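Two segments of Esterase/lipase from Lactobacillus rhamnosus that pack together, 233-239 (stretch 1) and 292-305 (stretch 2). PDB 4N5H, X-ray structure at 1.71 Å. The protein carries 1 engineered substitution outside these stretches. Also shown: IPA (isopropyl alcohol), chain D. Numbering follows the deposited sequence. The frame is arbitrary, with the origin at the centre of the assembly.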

ATOM      1  N   PRO A 233     -22.688  35.428  10.475  1.00 18.58           N
ATOM      2  CA  PRO A 233     -22.253  35.404   9.119  1.00 19.53           C
ATOM      3  C   PRO A 233     -23.319  34.820   8.191  1.00 15.43           C
ATOM      4  O   PRO A 233     -24.256  34.110   8.634  1.00 15.69           O
ATOM      5  CB  PRO A 233     -21.005  34.451   9.176  1.00 20.11           C
ATOM      6  CG  PRO A 233     -21.139  33.718  10.408  1.00 23.33           C
ATOM      7  CD  PRO A 233     -22.051  34.428  11.333  1.00 21.96           C
ATOM      8  N   PRO A 234     -23.061  34.934   6.896  1.00 15.73           N
ATOM      9  CA  PRO A 234     -23.892  34.219   5.937  1.00 15.81           C
ATOM     10  C   PRO A 234     -23.609  32.689   5.967  1.00 16.22           C
ATOM     11  O   PRO A 234     -22.514  32.291   6.364  1.00 15.79           O
ATOM     12  CB  PRO A 234     -23.485  34.758   4.593  1.00 18.94           C
ATOM     13  CG  PRO A 234     -22.418  35.720   4.883  1.00 22.26           C
ATOM     14  CD  PRO A 234     -21.975  35.654   6.274  1.00 17.45           C
ATOM     15  N   PHE A 235     -24.670  31.943   5.693  1.00 15.01           N
ATOM     16  CA  PHE A 235     -24.679  30.484   5.652  1.00 14.33           C
ATOM     17  C   PHE A 235     -24.879  30.012   4.239  1.00 14.88           C
ATOM     18  O   PHE A 235     -25.439  30.712   3.349  1.00 13.83           O
ATOM     19  CB  PHE A 235     -25.736  29.874   6.498  1.00 13.49           C
ATOM     20  CG  PHE A 235     -25.407  29.912   7.995  1.00 14.31           C
ATOM     21  CD1 PHE A 235     -25.423  31.094   8.713  1.00 15.98           C
ATOM     22  CD2 PHE A 235     -25.061  28.746   8.696  1.00 14.53           C
ATOM     23  CE1 PHE A 235     -25.109  31.111  10.078  1.00 17.93           C
ATOM     24  CE2 PHE A 235     -24.804  28.796  10.030  1.00 15.98           C
ATOM     25  CZ  PHE A 235     -24.773  29.953  10.730  1.00 17.50           C
ATOM     26  N   MET A 236     -24.406  28.778   3.980  1.00 13.31           N
ATOM     27  CA  MET A 236     -24.737  28.092   2.704  1.00 13.67           C
ATOM     28  C   MET A 236     -25.171  26.678   3.037  1.00 15.17           C
ATOM     29  O   MET A 236     -24.425  25.943   3.776  1.00 15.85           O
ATOM     30  CB  MET A 236     -23.550  28.074   1.777  1.00 14.37           C
ATOM     31  CG  MET A 236     -23.812  27.400   0.453  1.00 15.08           C
ATOM     32  SD  MET A 236     -22.366  27.391  -0.597  1.00 16.43           S
ATOM     33  CE  MET A 236     -23.036  26.543  -2.049  1.00 18.38           C
ATOM     34  N   LEU A 237     -26.342  26.284   2.596  1.00 14.76           N
ATOM     35  CA  LEU A 237     -26.896  25.007   2.944  1.00 14.02           C
ATOM     36  C   LEU A 237     -26.840  24.123   1.704  1.00 15.02           C
ATOM     37  O   LEU A 237     -27.407  24.472   0.674  1.00 15.32           O
ATOM     38  CB  LEU A 237     -28.335  25.106   3.433  1.00 15.55           C
ATOM     39  CG  LEU A 237     -29.069  23.830   3.700  1.00 17.75           C
ATOM     40  CD1 LEU A 237     -28.329  23.040   4.800  1.00 17.68           C
ATOM     41  CD2 LEU A 237     -30.522  24.146   4.125  1.00 20.42           C
ATOM     42  N   ILE A 238     -26.128  23.012   1.857  1.00 13.31           N
ATOM     43  CA  ILE A 238     -25.845  22.018   0.813  1.00 14.19           C
ATOM     44  C   ILE A 238     -26.459  20.711   1.159  1.00 14.52           C
ATOM     45  O   ILE A 238     -26.335  20.223   2.282  1.00 15.05           O
ATOM     46  CB  ILE A 238     -24.328  21.886   0.651  1.00 13.46           C
ATOM     47  CG1 ILE A 238     -23.719  23.194   0.186  1.00 16.24           C
ATOM     48  CG2 ILE A 238     -23.946  20.732  -0.256  1.00 15.07           C
ATOM     49  CD1 ILE A 238     -22.205  23.291   0.364  1.00 17.02           C
ATOM     50  N   GLY A 239     -27.080  20.057   0.162  1.00 14.07           N
ATOM     51  CA  GLY A 239     -27.686  18.751   0.396  1.00 16.28           C
ATOM     52  C   GLY A 239     -28.607  18.418  -0.742  1.00 15.51           C
ATOM     53  O   GLY A 239     -28.287  18.722  -1.923  1.00 16.35           O
ATOM     54  N   GLU A 292     -18.945  20.208  -8.761  1.00 11.76           N
ATOM     55  CA  GLU A 292     -19.769  21.371  -8.973  1.00 12.77           C
ATOM     56  C   GLU A 292     -20.181  21.983  -7.640  1.00 13.72           C
ATOM     57  O   GLU A 292     -20.096  23.205  -7.482  1.00 14.11           O
ATOM     58  CB  GLU A 292     -21.010  20.976  -9.791  1.00 14.22           C
ATOM     59  CG  GLU A 292     -21.955  22.153  -9.984  1.00 17.62           C
ATOM     60  CD  GLU A 292     -23.217  21.771 -10.747  1.00 21.39           C
ATOM     61  OE1 GLU A 292     -23.110  20.991 -11.729  1.00 22.93           O
ATOM     62  OE2 GLU A 292     -24.282  22.268 -10.397  1.00 18.58           O
ATOM     63  N   THR A 293     -20.587  21.134  -6.698  1.00 12.43           N
ATOM     64  CA  THR A 293     -21.034  21.581  -5.359  1.00 12.65           C
ATOM     65  C   THR A 293     -19.892  22.290  -4.591  1.00 12.68           C
ATOM     66  O   THR A 293     -20.073  23.352  -4.043  1.00 14.26           O
ATOM     67  CB  THR A 293     -21.577  20.380  -4.601  1.00 13.74           C
ATOM     68  OG1 THR A 293     -22.716  19.871  -5.301  1.00 13.87           O
ATOM     69  CG2 THR A 293     -21.961  20.759  -3.223  1.00 14.86           C
ATOM     70  N   ASN A 294     -18.737  21.635  -4.558  1.00 11.85           N
ATOM     71  CA  ASN A 294     -17.633  22.106  -3.811  1.00 11.77           C
ATOM     72  C   ASN A 294     -17.047  23.395  -4.372  1.00 12.48           C
ATOM     73  O   ASN A 294     -16.664  24.315  -3.623  1.00 13.64           O
ATOM     74  CB  ASN A 294     -16.623  20.981  -3.598  1.00 11.71           C
ATOM     75  CG  ASN A 294     -17.203  19.837  -2.732  1.00 11.24           C
ATOM     76  OD1 ASN A 294     -18.067  20.054  -1.899  1.00 12.42           O
ATOM     77  ND2 ASN A 294     -16.658  18.641  -2.935  1.00 11.69           N
ATOM     78  N   LEU A 295     -16.931  23.440  -5.710  1.00 14.01           N
ATOM     79  CA  LEU A 295     -16.505  24.724  -6.362  1.00 14.64           C
ATOM     80  C   LEU A 295     -17.552  25.787  -6.136  1.00 14.81           C
ATOM     81  O   LEU A 295     -17.159  26.979  -5.918  1.00 14.17           O
ATOM     82  CB  LEU A 295     -16.295  24.546  -7.821  1.00 15.37           C
ATOM     83  CG  LEU A 295     -15.089  23.713  -8.238  1.00 15.08           C
ATOM     84  CD1 LEU A 295     -14.945  23.585  -9.741  1.00 16.91           C
ATOM     85  CD2 LEU A 295     -13.760  24.293  -7.686  1.00 17.39           C
ATOM     86  N   GLU A 296     -18.853  25.460  -6.155  1.00 13.57           N
ATOM     87  CA  GLU A 296     -19.848  26.485  -5.921  1.00 15.48           C
ATOM     88  C   GLU A 296     -19.722  27.082  -4.523  1.00 14.80           C
ATOM     89  O   GLU A 296     -19.822  28.296  -4.294  1.00 13.62           O
ATOM     90  CB  GLU A 296     -21.233  25.960  -6.193  1.00 15.59           C
ATOM     91  CG  GLU A 296     -22.287  27.034  -6.082  1.00 18.44           C
ATOM     92  CD  GLU A 296     -23.595  26.643  -6.827  1.00 25.41           C
ATOM     93  OE1 GLU A 296     -23.529  25.889  -7.833  1.00 22.64           O
ATOM     94  OE2 GLU A 296     -24.672  27.089  -6.332  1.00 27.75           O
ATOM     95  N   MET A 297     -19.465  26.231  -3.553  1.00 12.35           N
ATOM     96  CA  MET A 297     -19.111  26.664  -2.186  1.00 12.91           C
ATOM     97  C   MET A 297     -17.903  27.584  -2.145  1.00 12.48           C
ATOM     98  O   MET A 297     -17.957  28.668  -1.497  1.00 13.33           O
ATOM     99  CB  MET A 297     -18.952  25.462  -1.295  1.00 13.60           C
ATOM    100  CG  MET A 297     -18.561  25.808   0.135  1.00 13.26           C
ATOM    101  SD  MET A 297     -18.181  24.375   1.168  1.00 13.47           S
ATOM    102  CE  MET A 297     -16.562  23.850   0.475  1.00 14.44           C
ATOM    103  N   LEU A 298     -16.825  27.193  -2.801  1.00 13.30           N
ATOM    104  CA  LEU A 298     -15.572  27.972  -2.756  1.00 12.80           C
ATOM    105  C   LEU A 298     -15.801  29.306  -3.490  1.00 14.20           C
ATOM    106  O   LEU A 298     -15.285  30.364  -3.024  1.00 13.45           O
ATOM    107  CB  LEU A 298     -14.394  27.223  -3.351  1.00 13.37           C
ATOM    108  CG  LEU A 298     -14.013  26.008  -2.471  1.00 13.21           C
ATOM    109  CD1 LEU A 298     -12.981  25.213  -3.284  1.00 15.90           C
ATOM    110  CD2 LEU A 298     -13.461  26.392  -1.101  1.00 13.10           C
ATOM    111  N   ARG A 299     -16.595  29.258  -4.552  1.00 14.51           N
ATOM    112  CA  ARG A 299     -16.886  30.540  -5.261  1.00 15.41           C
ATOM    113  C   ARG A 299     -17.777  31.484  -4.447  1.00 14.44           C
ATOM    114  O   ARG A 299     -17.581  32.723  -4.535  1.00 15.73           O
ATOM    115  CB  ARG A 299     -17.478  30.317  -6.628  1.00 16.26           C
ATOM    116  CG  ARG A 299     -16.543  29.676  -7.636  1.00 17.38           C
ATOM    117  CD  ARG A 299     -15.182  30.347  -7.804  1.00 21.73           C
ATOM    118  NE  ARG A 299     -14.057  29.991  -6.867  1.00 21.66           N
ATOM    119  CZ  ARG A 299     -13.278  28.931  -7.002  1.00 25.32           C
ATOM    120  NH1 ARG A 299     -13.542  28.066  -8.020  1.00 25.69           N
ATOM    121  NH2 ARG A 299     -12.257  28.682  -6.180  1.00 24.31           N
ATOM    122  N   THR A 300     -18.721  30.966  -3.662  1.00 12.87           N
ATOM    123  CA  THR A 300     -19.527  31.771  -2.800  1.00 13.15           C
ATOM    124  C   THR A 300     -18.606  32.424  -1.777  1.00 14.55           C
ATOM    125  O   THR A 300     -18.727  33.660  -1.470  1.00 14.80           O
ATOM    126  CB  THR A 300     -20.585  30.908  -2.141  1.00 13.02           C
ATOM    127  OG1 THR A 300     -21.387  30.328  -3.164  1.00 14.21           O
ATOM    128  CG2 THR A 300     -21.481  31.694  -1.151  1.00 15.34           C
ATOM    129  N   PHE A 301     -17.717  31.608  -1.208  1.00 14.27           N
ATOM    130  CA  PHE A 301     -16.728  32.088  -0.219  1.00 13.47           C
ATOM    131  C   PHE A 301     -15.892  33.213  -0.814  1.00 14.27           C
ATOM    132  O   PHE A 301     -15.678  34.238  -0.197  1.00 14.22           O
ATOM    133  CB  PHE A 301     -15.852  30.879   0.211  1.00 13.51           C
ATOM    134  CG  PHE A 301     -14.665  31.186   1.066  1.00 14.01           C
ATOM    135  CD1 PHE A 301     -14.714  32.133   2.064  1.00 13.50           C
ATOM    136  CD2 PHE A 301     -13.518  30.395   0.966  1.00 13.10           C
ATOM    137  CE1 PHE A 301     -13.627  32.313   2.888  1.00 13.38           C
ATOM    138  CE2 PHE A 301     -12.405  30.575   1.815  1.00 13.50           C
ATOM    139  CZ  PHE A 301     -12.459  31.578   2.750  1.00 13.26           C
ATOM    140  N   ASP A 302     -15.396  32.980  -1.985  1.00 13.47           N
ATOM    141  CA  ASP A 302     -14.522  33.960  -2.670  1.00 14.94           C
ATOM    142  C   ASP A 302     -15.318  35.246  -2.928  1.00 16.02           C
ATOM    143  O   ASP A 302     -14.741  36.337  -2.770  1.00 17.43           O
ATOM    144  CB  ASP A 302     -14.082  33.457  -4.034  1.00 17.13           C
ATOM    145  CG  ASP A 302     -13.066  32.308  -3.978  1.00 20.38           C
ATOM    146  OD1 ASP A 302     -12.493  32.023  -2.900  1.00 17.15           O
ATOM    147  OD2 ASP A 302     -12.740  31.835  -5.070  1.00 19.21           O
ATOM    148  N   ALA A 303     -16.562  35.135  -3.316  1.00 17.21           N
ATOM    149  CA  ALA A 303     -17.351  36.350  -3.589  1.00 17.42           C
ATOM    150  C   ALA A 303     -17.562  37.193  -2.312  1.00 16.39           C
ATOM    151  O   ALA A 303     -17.407  38.405  -2.328  1.00 16.84           O
ATOM    152  CB  ALA A 303     -18.644  36.004  -4.229  1.00 17.31           C
ATOM    153  N   LEU A 304     -17.847  36.525  -1.177  1.00 15.39           N
ATOM    154  CA  LEU A 304     -18.037  37.138   0.099  1.00 16.36           C
ATOM    155  C   LEU A 304     -16.718  37.738   0.546  1.00 15.65           C
ATOM    156  O   LEU A 304     -16.747  38.830   1.156  1.00 18.62           O
ATOM    157  CB  LEU A 304     -18.612  36.239   1.102  1.00 15.31           C
ATOM    158  CG  LEU A 304     -20.026  35.830   0.876  1.00 16.10           C
ATOM    159  CD1 LEU A 304     -20.467  34.588   1.655  1.00 18.28           C
ATOM    160  CD2 LEU A 304     -20.964  37.000   1.225  1.00 18.69           C
ATOM    161  N   SER A 305     -15.574  37.066   0.259  1.00 15.40           N
ATOM    162  CA  SER A 305     -14.257  37.544   0.659  1.00 15.47           C
ATOM    163  C   SER A 305     -13.925  38.852  -0.101  1.00 19.43           C
ATOM    164  O   SER A 305     -13.332  39.747   0.482  1.00 20.78           O
ATOM    165  CB  SER A 305     -13.188  36.524   0.380  1.00 17.25           C
ATOM    166  OG  SER A 305     -13.390  35.410   1.274  1.00 17.85           O
TER
HETATM  167  C1  IPA D 403     -24.997  18.390 -13.006  1.00 52.71           C
HETATM  168  C2  IPA D 403     -23.628  17.720 -13.165  1.00 51.72           C
HETATM  169  C3  IPA D 403     -23.024  18.041 -14.530  1.00 46.73           C
HETATM  170  O2  IPA D 403     -22.757  18.159 -12.104  1.00 41.84           O

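The centre of the contact is the side chain of Met236, which leaves the strand toward the helix and loses more surface to the other stretch than any other residue here, 82 Å². All three of its chi angles are t, so the chain is fully extended and carries its sulfur to the helix backbone: SD of Met236 lies 3.7 Å from CA of Met297 and 4.0 Å from CB of the same residue. An unbranched, flexible side chain suits this position, because it spans the gap between strand and helix, whose axes come no closer than 10.3 Å, and ends in a polarizable thioether that packs well against aliphatic surface.

Toward Met236, Met297 presents its base rather than its sulfur. Its CA-to-CB bond points sideways, and the end of the side chain leads away from the strand, yet its sulfur still meets the next strand residue facing the helix: SD of Met297 is 4.2 Å from CD1 of Ile238. The beta-branched Ile238, of a type favoured in strands, also presents its other branch to the helix, with CG2 3.6 Å from CG2 of Thr293. In its m rotamer, Thr293 thus offers a methyl to the interface, while its hydroxyl is hydrogen-bonded elsewhere in the structure.

The strand and helix run nearly antiparallel, at 172°, so the contacts follow in opposite sequence order: Ile238 with Thr293, Met236 with Met297, and Pro234 with Leu304. The alternation of the strand places Met236 and Ile238 on the helix-facing side, whereas Phe235 points away. At the other end of the contact, Pro234, just before the strand, sets its ring against Leu304, CG to CD1 at 3.9 Å; the compact ring and the branched leucine make a purely apolar contact.

Toward the polar edge, Met236 also touches Thr300 and Glu296. Its SD lies 4.0 Å from OG1 of Thr300, a hydroxyl that donates a hydrogen bond to the backbone O of Glu296 at 2.8 Å, so its donor need is met within the helix. Glu296 lends the aliphatic part of its side chain, CG lying 4.1 Å from CE of Met236, and its carboxylate finds a partner elsewhere in the structure.

No hydrogen bond or salt bridge crosses between the stretches; 312 Å² is buried, summed over both, mainly by side chains packing on one another and, at Met236, on the helix backbone. Farther out, Arg299 and Asp302 form a salt bridge within the helix, NE to OD2 at 2.9 Å, without touching the strand.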